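Local coordinates for stage II sporulation E family protein (Thermanaerovibrio acidaminovorans, PDB 3RNR) that is of unproven function but, as a member of the PP2C phosphatase family, probably removes phosphate groups from phosphorylated proteins, at residues D48-A53 and A72-A77; G84-A89 and V96-G101; S115-V118 and P124-G127; D174-A179 and G188-V193. One frame throughout, in Å; residues are numbered along the deposited sequence.

Contact 1: residues D48-A53 and A72-A77; sequences DAVLAA and ATMAVA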
loop_
_atom_site.group_PDB
_atom_site.type_symbol
_atom_site.label_atom_id
_atom_site.label_comp_id
_atom_site.label_asym_id
_atom_site.label_seq_id
_atom_site.Cartn_x
_atom_site.Cartn_y
_atom_site.Cartn_z
ATOM N N ASP B 48 -7.188 7.026 13.133
ATOM C CA ASP B 48 -7.443 5.649 13.527
ATOM C C ASP B 48 -6.288 4.734 13.124
ATOM O O ASP B 48 -5.940 3.793 13.840
ATOM C CB ASP B 48 -8.731 5.132 12.889
ATOM C CG ASP B 48 -9.970 5.775 13.485
ATOM O OD1 ASP B 48 -9.932 6.201 14.656
ATOM O OD2 ASP B 48 -10.980 5.853 12.772
ATOM N N ALA B 49 -5.712 4.999 11.959
ATOM C CA ALA B 49 -4.594 4.182 11.483
ATOM C C ALA B 49 -3.383 4.362 12.407
ATOM O O ALA B 49 -2.707 3.396 12.761
ATOM C CB ALA B 49 -4.245 4.539 10.033
ATOM N N VAL B 50 -3.113 5.599 12.802
ATOM C CA VAL B 50 -2.047 5.866 13.768
ATOM C C VAL B 50 -2.314 5.171 15.108
ATOM O O VAL B 50 -1.431 4.543 15.673
ATOM C CB VAL B 50 -1.854 7.389 14.004
ATOM C CG1 VAL B 50 -1.033 7.638 15.285
ATOM C CG2 VAL B 50 -1.161 8.015 12.800
ATOM N N LEU B 51 -3.543 5.257 15.595
ATOM C CA LEU B 51 -3.882 4.637 16.874
ATOM C C LEU B 51 -3.758 3.115 16.810
ATOM O O LEU B 51 -3.319 2.487 17.770
ATOM C CB LEU B 51 -5.288 5.055 17.327
ATOM C CG LEU B 51 -5.422 6.553 17.644
ATOM C CD1 LEU B 51 -6.881 6.918 17.971
ATOM C CD2 LEU B 51 -4.496 6.961 18.800
ATOM N N ALA B 52 -4.133 2.516 15.682
ATOM C CA ALA B 52 -3.935 1.073 15.518
ATOM C C ALA B 52 -2.441 0.694 15.451
ATOM O O ALA B 52 -2.005 -0.294 16.062
ATOM C CB ALA B 52 -4.705 0.543 14.291
ATOM N N ALA B 53 -1.662 1.469 14.707
ATOM C CA ALA B 53 -0.209 1.279 14.671
ATOM C C ALA B 53 0.386 1.344 16.078
ATOM O O ALA B 53 1.209 0.511 16.460
ATOM C CB ALA B 53 0.453 2.329 13.758
ATOM N N ALA B 72 8.712 3.496 15.891
ATOM C CA ALA B 72 8.756 3.959 14.515
ATOM C C ALA B 72 8.128 5.337 14.454
ATOM O O ALA B 72 7.424 5.735 15.376
ATOM C CB ALA B 72 7.990 2.978 13.607
ATOM N N THR B 73 8.374 6.063 13.370
ATOM C CA THR B 73 7.689 7.336 13.136
ATOM C C THR B 73 6.876 7.111 11.874
ATOM O O THR B 73 7.177 6.197 11.102
ATOM C CB THR B 73 8.674 8.491 12.900
ATOM O OG1 THR B 73 9.553 8.149 11.819
ATOM C CG2 THR B 73 9.514 8.721 14.152
HETATM N N MSE B 74 5.820 7.888 11.676
HETATM C CA MSE B 74 5.003 7.670 10.485
HETATM C C MSE B 74 4.202 8.911 10.121
HETATM O O MSE B 74 3.989 9.784 10.956
HETATM C CB MSE B 74 4.054 6.489 10.726
HETATM C CG MSE B 74 2.987 6.765 11.778
HETATM SE SE MSE B 74 1.824 5.234 12.065
HETATM C CE MSE B 74 0.946 5.211 10.328
ATOM N N ALA B 75 3.761 8.982 8.871
ATOM C CA ALA B 75 2.809 9.999 8.469
ATOM C C ALA B 75 1.821 9.326 7.529
ATOM O O ALA B 75 2.207 8.474 6.729
ATOM C CB ALA B 75 3.516 11.161 7.770
ATOM N N VAL B 76 0.557 9.711 7.628
ATOM C CA VAL B 76 -0.492 9.055 6.850
ATOM C C VAL B 76 -1.544 10.075 6.411
ATOM O O VAL B 76 -1.834 11.041 7.131
ATOM C CB VAL B 76 -1.126 7.903 7.663
ATOM C CG1 VAL B 76 -1.468 8.367 9.063
ATOM C CG2 VAL B 76 -2.358 7.362 6.957
ATOM N N ALA B 77 -2.105 9.880 5.226
ATOM C CA ALA B 77 -3.156 10.767 4.765
ATOM C C ALA B 77 -4.152 9.972 3.927
ATOM O O ALA B 77 -3.828 8.905 3.403
ATOM C CB ALA B 77 -2.563 11.926 3.974
#
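No flat group takes part where V50 and A53 meet M74 and V76; methyl groups and the selenium of M74, a selenomethionine, do all the touching. The selenium lies between the strand and the helix, 3.6 Å from A53 CB and 4.1 Å from V50 CG2, so it bears on two residues almost one turn apart. M74 reaches it with CG placed between the backbone N and the carbonyl carbon (chi1 67°), then runs extended, before a bend at chi3 (-67°) swings the terminal methyl CE out of line. Further along the strand, V76 CG1 meets the same V50 methyl at 3.8 Å, the two valines passing each other at a slant. V50 CG2 therefore belongs to both strand residues. Helix 46-63 and strand 72-80 run nearly antiparallel here, at 151°, with their axes 9.3 Å apart, and alternate strand residues M74 and V76 present their CB atoms to the helix. Helix 25-41 also reaches this side, through S36 on M74 and L40 on V76, which makes the pair of helices one outer layer of the PP2C alpha-beta sandwich on its antiparallel sheet. With no hydrogen bond or charge crossing between the segments, cohesion here comes from burial and the close fit of apolar surfaces; selenium stands in for the sulfur of methionine, and the natural thioether would probably pack in much the same way.

Contact 2: residues G84-A89 and V96-G101; sequences GTLEWA and VYLFKG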
loop_
_atom_site.group_PDB
_atom_site.type_symbol
_atom_site.label_atom_id
_atom_site.label_comp_id
_atom_site.label_asym_id
_atom_site.label_seq_id
_atom_site.Cartn_x
_atom_site.Cartn_y
_atom_site.Cartn_z
ATOM N N GLY B 84 -14.018 14.622 -2.076
ATOM C CA GLY B 84 -12.750 15.291 -2.287
ATOM C C GLY B 84 -12.030 15.810 -1.044
ATOM O O GLY B 84 -11.111 16.618 -1.162
ATOM N N THR B 85 -12.412 15.347 0.143
ATOM C CA THR B 85 -11.832 15.894 1.378
ATOM C C THR B 85 -10.626 15.093 1.868
ATOM O O THR B 85 -10.575 13.878 1.727
ATOM C CB THR B 85 -12.847 15.976 2.519
ATOM O OG1 THR B 85 -13.412 14.680 2.737
ATOM C CG2 THR B 85 -13.964 16.981 2.182
ATOM N N LEU B 86 -9.664 15.813 2.436
ATOM C CA LEU B 86 -8.406 15.272 2.884
ATOM C C LEU B 86 -8.306 15.241 4.409
ATOM O O LEU B 86 -8.642 16.219 5.076
ATOM C CB LEU B 86 -7.281 16.157 2.351
ATOM C CG LEU B 86 -5.870 15.929 2.895
ATOM C CD1 LEU B 86 -5.341 14.576 2.438
ATOM C CD2 LEU B 86 -4.948 17.043 2.430
ATOM N N GLU B 87 -7.835 14.120 4.950
ATOM C CA GLU B 87 -7.431 14.058 6.357
ATOM C C GLU B 87 -6.004 13.519 6.444
ATOM O O GLU B 87 -5.540 12.842 5.528
ATOM C CB GLU B 87 -8.359 13.149 7.168
ATOM C CG GLU B 87 -9.805 13.659 7.249
ATOM C CD GLU B 87 -10.585 12.931 8.317
ATOM O OE1 GLU B 87 -10.789 11.699 8.196
ATOM O OE2 GLU B 87 -10.948 13.582 9.301
ATOM N N TRP B 88 -5.315 13.797 7.547
ATOM C CA TRP B 88 -3.943 13.316 7.693
ATOM C C TRP B 88 -3.567 13.204 9.163
ATOM O O TRP B 88 -4.241 13.770 10.040
ATOM C CB TRP B 88 -2.948 14.226 6.948
ATOM C CG TRP B 88 -3.032 15.673 7.381
ATOM C CD1 TRP B 88 -3.776 16.660 6.799
ATOM C CD2 TRP B 88 -2.352 16.281 8.490
ATOM N NE1 TRP B 88 -3.612 17.844 7.488
ATOM C CE2 TRP B 88 -2.752 17.633 8.535
ATOM C CE3 TRP B 88 -1.463 15.802 9.466
ATOM C CZ2 TRP B 88 -2.277 18.525 9.504
ATOM C CZ3 TRP B 88 -0.996 16.687 10.437
ATOM C CH2 TRP B 88 -1.406 18.034 10.448
ATOM N N ALA B 89 -2.512 12.444 9.440
ATOM C CA ALA B 89 -1.990 12.355 10.798
ATOM C C ALA B 89 -0.519 11.977 10.753
ATOM O O ALA B 89 -0.068 11.321 9.804
ATOM C CB ALA B 89 -2.790 11.356 11.618
ATOM N N VAL B 96 3.839 15.887 6.519
ATOM C CA VAL B 96 2.701 15.921 5.606
ATOM C C VAL B 96 2.640 17.260 4.867
ATOM O O VAL B 96 2.661 18.315 5.499
ATOM C CB VAL B 96 1.374 15.729 6.356
ATOM C CG1 VAL B 96 0.205 15.614 5.347
ATOM C CG2 VAL B 96 1.447 14.489 7.269
ATOM N N TYR B 97 2.554 17.205 3.538
ATOM C CA TYR B 97 2.441 18.394 2.688
ATOM C C TYR B 97 1.172 18.369 1.840
ATOM O O TYR B 97 0.810 17.336 1.282
ATOM C CB TYR B 97 3.640 18.484 1.733
ATOM C CG TYR B 97 4.941 18.713 2.459
ATOM C CD1 TYR B 97 5.422 20.004 2.670
ATOM C CD2 TYR B 97 5.670 17.648 2.961
ATOM C CE1 TYR B 97 6.619 20.226 3.362
ATOM C CE2 TYR B 97 6.861 17.855 3.653
ATOM C CZ TYR B 97 7.325 19.146 3.854
ATOM O OH TYR B 97 8.505 19.341 4.537
ATOM N N LEU B 98 0.522 19.525 1.723
ATOM C CA LEU B 98 -0.558 19.706 0.770
ATOM C C LEU B 98 0.020 20.028 -0.606
ATOM O O LEU B 98 0.883 20.901 -0.723
ATOM C CB LEU B 98 -1.436 20.879 1.219
ATOM C CG LEU B 98 -2.596 21.238 0.292
ATOM C CD1 LEU B 98 -3.630 20.116 0.311
ATOM C CD2 LEU B 98 -3.229 22.575 0.728
ATOM N N PHE B 99 -0.457 19.356 -1.654
ATOM C CA PHE B 99 -0.070 19.762 -3.001
ATOM C C PHE B 99 -1.228 20.527 -3.626
ATOM O O PHE B 99 -2.275 19.960 -3.950
ATOM C CB PHE B 99 0.317 18.576 -3.884
ATOM C CG PHE B 99 0.673 18.973 -5.294
ATOM C CD1 PHE B 99 1.753 19.813 -5.540
ATOM C CD2 PHE B 99 -0.077 18.520 -6.376
ATOM C CE1 PHE B 99 2.082 20.196 -6.840
ATOM C CE2 PHE B 99 0.254 18.893 -7.681
ATOM C CZ PHE B 99 1.329 19.733 -7.909
ATOM N N LYS B 100 -1.037 21.833 -3.756
ATOM C CA LYS B 100 -2.076 22.718 -4.261
ATOM C C LYS B 100 -1.427 23.952 -4.872
ATOM O O LYS B 100 -0.356 24.382 -4.424
ATOM C CB LYS B 100 -3.020 23.095 -3.123
ATOM C CG LYS B 100 -4.042 24.134 -3.479
ATOM C CD LYS B 100 -5.067 24.259 -2.388
ATOM C CE LYS B 100 -6.147 25.272 -2.774
ATOM N NZ LYS B 100 -7.230 25.298 -1.753
ATOM N N GLY B 101 -2.067 24.523 -5.887
ATOM C CA GLY B 101 -1.534 25.703 -6.548
ATOM C C GLY B 101 -0.102 25.517 -7.026
ATOM O O GLY B 101 0.691 26.459 -7.005
#
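W88 lies across V96, which meets both the root of its side chain and the indole: V96 CG1 is 3.8 Å from W88 CB and equally near CG. The two strands belong to different sheets of the central beta sandwich of the PP2C fold, and because they follow one another in the chain and meet through side chains instead of backbone hydrogen bonds, they form a beta arch. Their directions are close to antiparallel, 161°, and the axes stand 8.7 Å apart. V96 uses both of its branches on the tryptophan. CG1, anti to the backbone N (chi1 -174°), stands 3.7 Å above the indole plane, displaced toward the rim, while CG2 comes within 3.9 Å of CE3 on the six-membered ring. W88 accepts this overlap with its CG set between the backbone N and the carbonyl carbon (chi1 56°); L107 and S108 also touch the tryptophan. V96 is gripped by both sheets as well, lying on A75 of strand 72-80 and on V160 and V162 of strand 159-164. Further from the connecting turn the layers meet again through L86 and L98. The CB of L98 points to the side of segment 84-89, yet the end of its side chain comes nearer. The two leucines slant past each other until one methyl from each, L86 CD2 and L98 CD1, lies 4.0 Å from the other.

Contact 3: residues S115-V118 and P124-G127; sequences SEMV and PVPG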
loop_
_atom_site.group_PDB
_atom_site.type_symbol
_atom_site.label_atom_id
_atom_site.label_comp_id
_atom_site.label_asym_id
_atom_site.label_seq_id
_atom_site.Cartn_x
_atom_site.Cartn_y
_atom_site.Cartn_z
ATOM N N SER B 115 10.481 21.456 19.032
ATOM C CA SER B 115 9.087 21.888 18.872
ATOM C C SER B 115 8.372 21.816 20.227
ATOM O O SER B 115 7.511 22.627 20.531
ATOM C CB SER B 115 8.348 21.075 17.791
ATOM O OG SER B 115 8.127 19.744 18.214
ATOM N N GLU B 116 8.751 20.851 21.053
ATOM C CA GLU B 116 8.183 20.766 22.396
ATOM C C GLU B 116 8.438 22.047 23.219
ATOM O O GLU B 116 7.522 22.580 23.854
ATOM C CB GLU B 116 8.723 19.533 23.120
ATOM C CG GLU B 116 7.959 19.188 24.384
ATOM C CD GLU B 116 8.653 18.121 25.191
ATOM O OE1 GLU B 116 9.877 17.959 25.038
ATOM O OE2 GLU B 116 7.980 17.444 25.979
HETATM N N MSE B 117 9.668 22.557 23.205
HETATM C CA MSE B 117 9.947 23.810 23.924
HETATM C C MSE B 117 9.143 24.973 23.336
HETATM O O MSE B 117 8.599 25.796 24.067
HETATM C CB MSE B 117 11.451 24.155 23.898
HETATM C CG MSE B 117 12.352 23.073 24.443
HETATM SE SE MSE B 117 11.995 22.686 26.346
HETATM C CE MSE B 117 10.707 21.216 26.182
ATOM N N VAL B 118 9.067 25.055 22.010
ATOM C CA VAL B 118 8.287 26.128 21.399
ATOM C C VAL B 118 6.798 26.012 21.761
ATOM O O VAL B 118 6.145 27.009 22.055
ATOM C CB VAL B 118 8.512 26.203 19.873
ATOM C CG1 VAL B 118 7.529 27.188 19.216
ATOM C CG2 VAL B 118 9.951 26.629 19.597
ATOM N N PRO B 124 13.237 27.902 20.356
ATOM C CA PRO B 124 13.681 26.675 19.698
ATOM C C PRO B 124 15.003 26.159 20.259
ATOM O O PRO B 124 15.741 26.880 20.944
ATOM C CB PRO B 124 13.868 27.115 18.247
ATOM C CG PRO B 124 14.169 28.555 18.337
ATOM C CD PRO B 124 13.345 29.073 19.470
ATOM N N VAL B 125 15.282 24.901 19.952
ATOM C CA VAL B 125 16.542 24.252 20.273
ATOM C C VAL B 125 17.180 23.805 18.951
ATOM O O VAL B 125 16.934 22.695 18.489
ATOM C CB VAL B 125 16.288 23.006 21.159
ATOM C CG1 VAL B 125 17.609 22.404 21.630
ATOM C CG2 VAL B 125 15.399 23.370 22.350
ATOM N N PRO B 126 17.984 24.679 18.324
ATOM C CA PRO B 126 18.527 24.386 16.987
ATOM C C PRO B 126 19.474 23.200 16.980
ATOM O O PRO B 126 20.053 22.868 18.016
ATOM C CB PRO B 126 19.314 25.659 16.638
ATOM C CG PRO B 126 18.697 26.728 17.491
ATOM C CD PRO B 126 18.374 26.022 18.786
ATOM N N GLY B 127 19.631 22.579 15.815
ATOM C CA GLY B 127 20.601 21.516 15.644
ATOM C C GLY B 127 20.140 20.173 16.179
ATOM O O GLY B 127 19.026 20.044 16.683
#
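The segment 115-118 is part of the short helix 113-119, whereas the chain returns after only five intervening residues as an irregular, extended run, 124-127. The two backbones come closest at V118 and P124, whose CA atoms are 5.7 Å apart, and no hydrogen bond joins the segments. V118 meets the start of the loop with CG2, its methyl beside the backbone N. This methyl lies 3.6 Å from P124 N and 3.7 Å from P124 CA, and 4.2 Å from P124 CB, so it sits against the N-CA side of the pyrrolidine ring, closer than to CB. The helix and the returning loop belong to the segment between strands 103-106 and 146-153, which probably corresponds to the variable flap of PP2C phosphatases, far from the middle of the domain. One residue on, V125 CG2 comes against M117 CG at 3.7 Å, the two side chains crossing at a slant. M117, a selenomethionine, starts toward the loop, but the bends at chi2 (-62°) and chi3 (93°) turn its selenium and terminal methyl away, leaving CG to do the touching. V125 is steadied from the helix side too: its N is hydrogen-bonded to S114 OG and its side chain lies on V113, while P124 rests on S114. R122, in the intervening turn, is touched by M117.

Contact 4: residues D174-A179 and G188-V193; sequences DRIAMA and GILQEV. With EDO (1,2-ethanediol), chain Q.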
loop_
_atom_site.group_PDB
_atom_site.type_symbol
_atom_site.label_atom_id
_atom_site.label_comp_id
_atom_site.label_asym_id
_atom_site.label_seq_id
_atom_site.Cartn_x
_atom_site.Cartn_y
_atom_site.Cartn_z
ATOM N N ASP B 174 14.058 1.413 -2.194
ATOM C CA ASP B 174 12.612 1.591 -2.303
ATOM C C ASP B 174 12.212 2.347 -3.573
ATOM O O ASP B 174 13.031 2.548 -4.460
ATOM C CB ASP B 174 12.018 2.212 -1.024
ATOM C CG ASP B 174 12.350 3.690 -0.866
ATOM O OD1 ASP B 174 11.799 4.311 0.074
ATOM O OD2 ASP B 174 13.146 4.227 -1.671
ATOM N N ARG B 175 10.941 2.718 -3.658
ATOM C CA ARG B 175 10.388 3.423 -4.807
ATOM C C ARG B 175 9.334 4.398 -4.286
ATOM O O ARG B 175 8.883 4.281 -3.148
ATOM C CB ARG B 175 9.744 2.418 -5.783
ATOM C CG ARG B 175 10.729 1.440 -6.439
ATOM C CD ARG B 175 11.541 2.144 -7.504
ATOM N NE ARG B 175 12.390 1.248 -8.290
ATOM C CZ ARG B 175 13.598 0.834 -7.907
ATOM N NH1 ARG B 175 14.093 1.207 -6.735
ATOM N NH2 ARG B 175 14.309 0.039 -8.685
ATOM N N ILE B 176 8.933 5.358 -5.107
ATOM C CA ILE B 176 7.860 6.259 -4.714
ATOM C C ILE B 176 6.518 5.538 -4.886
ATOM O O ILE B 176 6.331 4.834 -5.860
ATOM C CB ILE B 176 7.875 7.503 -5.595
ATOM C CG1 ILE B 176 9.259 8.161 -5.522
ATOM C CG2 ILE B 176 6.765 8.463 -5.177
ATOM C CD1 ILE B 176 9.484 9.231 -6.578
ATOM N N ALA B 177 5.599 5.684 -3.937
ATOM C CA ALA B 177 4.279 5.076 -4.103
ATOM C C ALA B 177 3.257 6.189 -4.360
ATOM O O ALA B 177 3.226 7.177 -3.633
ATOM C CB ALA B 177 3.892 4.274 -2.859
HETATM N N MSE B 178 2.431 6.035 -5.390
HETATM C CA MSE B 178 1.478 7.086 -5.741
HETATM C C MSE B 178 0.133 6.485 -6.085
HETATM O O MSE B 178 0.061 5.488 -6.801
HETATM C CB MSE B 178 1.937 7.864 -6.986
HETATM C CG MSE B 178 3.397 8.218 -7.058
HETATM SE SE MSE B 178 3.768 9.008 -8.828
HETATM C CE MSE B 178 3.061 7.595 -9.948
ATOM N N ALA B 179 -0.923 7.121 -5.594
ATOM C CA ALA B 179 -2.284 6.801 -5.987
ATOM C C ALA B 179 -2.803 7.959 -6.835
ATOM O O ALA B 179 -2.925 9.066 -6.327
ATOM C CB ALA B 179 -3.141 6.629 -4.740
ATOM N N GLY B 188 4.389 13.825 -15.219
ATOM C CA GLY B 188 4.269 15.262 -15.080
ATOM C C GLY B 188 4.056 15.703 -13.645
ATOM O O GLY B 188 4.646 16.695 -13.214
ATOM N N ILE B 189 3.225 14.965 -12.904
ATOM C CA ILE B 189 2.905 15.323 -11.518
ATOM C C ILE B 189 4.100 15.269 -10.586
ATOM O O ILE B 189 4.268 16.156 -9.765
ATOM C CB ILE B 189 1.763 14.469 -10.870
ATOM C CG1 ILE B 189 1.983 12.967 -11.069
ATOM C CG2 ILE B 189 0.394 14.917 -11.342
ATOM C CD1 ILE B 189 2.822 12.316 -9.973
ATOM N N LEU B 190 4.914 14.225 -10.681
ATOM C CA LEU B 190 6.077 14.141 -9.808
ATOM C C LEU B 190 6.979 15.350 -10.027
ATOM O O LEU B 190 7.370 16.020 -9.071
ATOM C CB LEU B 190 6.852 12.845 -10.029
ATOM C CG LEU B 190 7.338 12.161 -8.750
ATOM C CD1 LEU B 190 7.394 13.147 -7.580
ATOM C CD2 LEU B 190 6.435 10.991 -8.397
ATOM N N GLN B 191 7.304 15.622 -11.287
ATOM C CA GLN B 191 8.050 16.820 -11.634
ATOM C C GLN B 191 7.263 18.049 -11.195
ATOM O O GLN B 191 7.830 18.994 -10.645
ATOM C CB GLN B 191 8.314 16.879 -13.141
ATOM C CG GLN B 191 9.157 15.734 -13.681
ATOM C CD GLN B 191 9.396 15.844 -15.177
ATOM O OE1 GLN B 191 9.410 16.942 -15.737
ATOM N NE2 GLN B 191 9.581 14.704 -15.831
ATOM N N GLU B 192 5.955 18.026 -11.442
ATOM C CA GLU B 192 5.084 19.151 -11.111
ATOM C C GLU B 192 5.142 19.392 -9.616
ATOM O O GLU B 192 5.315 20.518 -9.149
ATOM C CB GLU B 192 3.640 18.863 -11.535
ATOM C CG GLU B 192 2.651 19.956 -11.156
ATOM C CD GLU B 192 2.996 21.295 -11.781
ATOM O OE1 GLU B 192 3.483 21.307 -12.933
ATOM O OE2 GLU B 192 2.786 22.334 -11.119
ATOM N N VAL B 193 4.987 18.302 -8.877
ATOM C CA VAL B 193 5.107 18.308 -7.435
ATOM C C VAL B 193 6.414 18.941 -6.965
ATOM O O VAL B 193 6.405 19.776 -6.058
ATOM C CB VAL B 193 5.009 16.874 -6.867
ATOM C CG1 VAL B 193 5.449 16.851 -5.428
ATOM C CG2 VAL B 193 3.591 16.352 -6.993
HETATM C C1 EDO Q . 15.607 4.793 -4.267
HETATM O O1 EDO Q . 16.064 3.995 -3.162
HETATM C C2 EDO Q . 15.949 4.095 -5.583
HETATM O O2 EDO Q . 15.251 4.701 -6.682
#
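L190, with the largest buried surface of this contact, puts a single methyl, CD2, against both M178 and I176. The selenium of M178, a selenomethionine, is 3.4 Å from L190 CD2, and the two side chains slant across each other. I176 instead meets the leucine tip to tip, its CD1 4.0 Å from the same methyl, so L190 CD2 touches alternate residues on one side of the strand. The leucine rotamer is strained, and its exact placing is doubtful. M178 also reaches I189, whose CD1 lies 3.6 Å from the selenium; the M178 chain is extended at chi2 (173°), which carries the selenium out to both helix residues. No hydrogen bond crosses between the segments. At the start of the strand, a 1,2-ethanediol, probably from the crystallisation liquor, makes weak hydrogen bonds with D174 N and OD2 and lies beside R175 NH1, which is bonded to D174 O at 2.8 Å. Residues 176-179 pair antiparallel with a strand of the second subunit, so the sheet runs on across the interface, where M178 also packs on M178 of that subunit and R175 forms a salt bridge with the C-terminal carboxylate of its L211. The helix crosses the strand at 109° with 11.6 Å between axes, covering the strand within a beta-alpha-beta unit of strand 176-181, helix 186-193 and parallel strand 205-210.

How the contacts relate
The four contacts follow one another along the chain, each closing before the next opens, and all lie within one PP2C domain. Contacts 1 and 2 touch, with centres 16 Å apart: strands 72-80 and 85-91 are neighbours in the antiparallel sheet, and V76 N probably bonds to A89 O. One sets helix 46-63 on that sheet, the other joins it to the mixed sheet, to which contact 4 adds a helix near the subunit interface. Contacts 2 and 4, 15 Å between centres, meet where F99 packs on E192 and V193. Contact 3 stands apart, 32 Å from contact 4 between centres. Contacts 1, 2 and 4 thus tie layers of the sandwich, while contact 3 shapes a peripheral excursion.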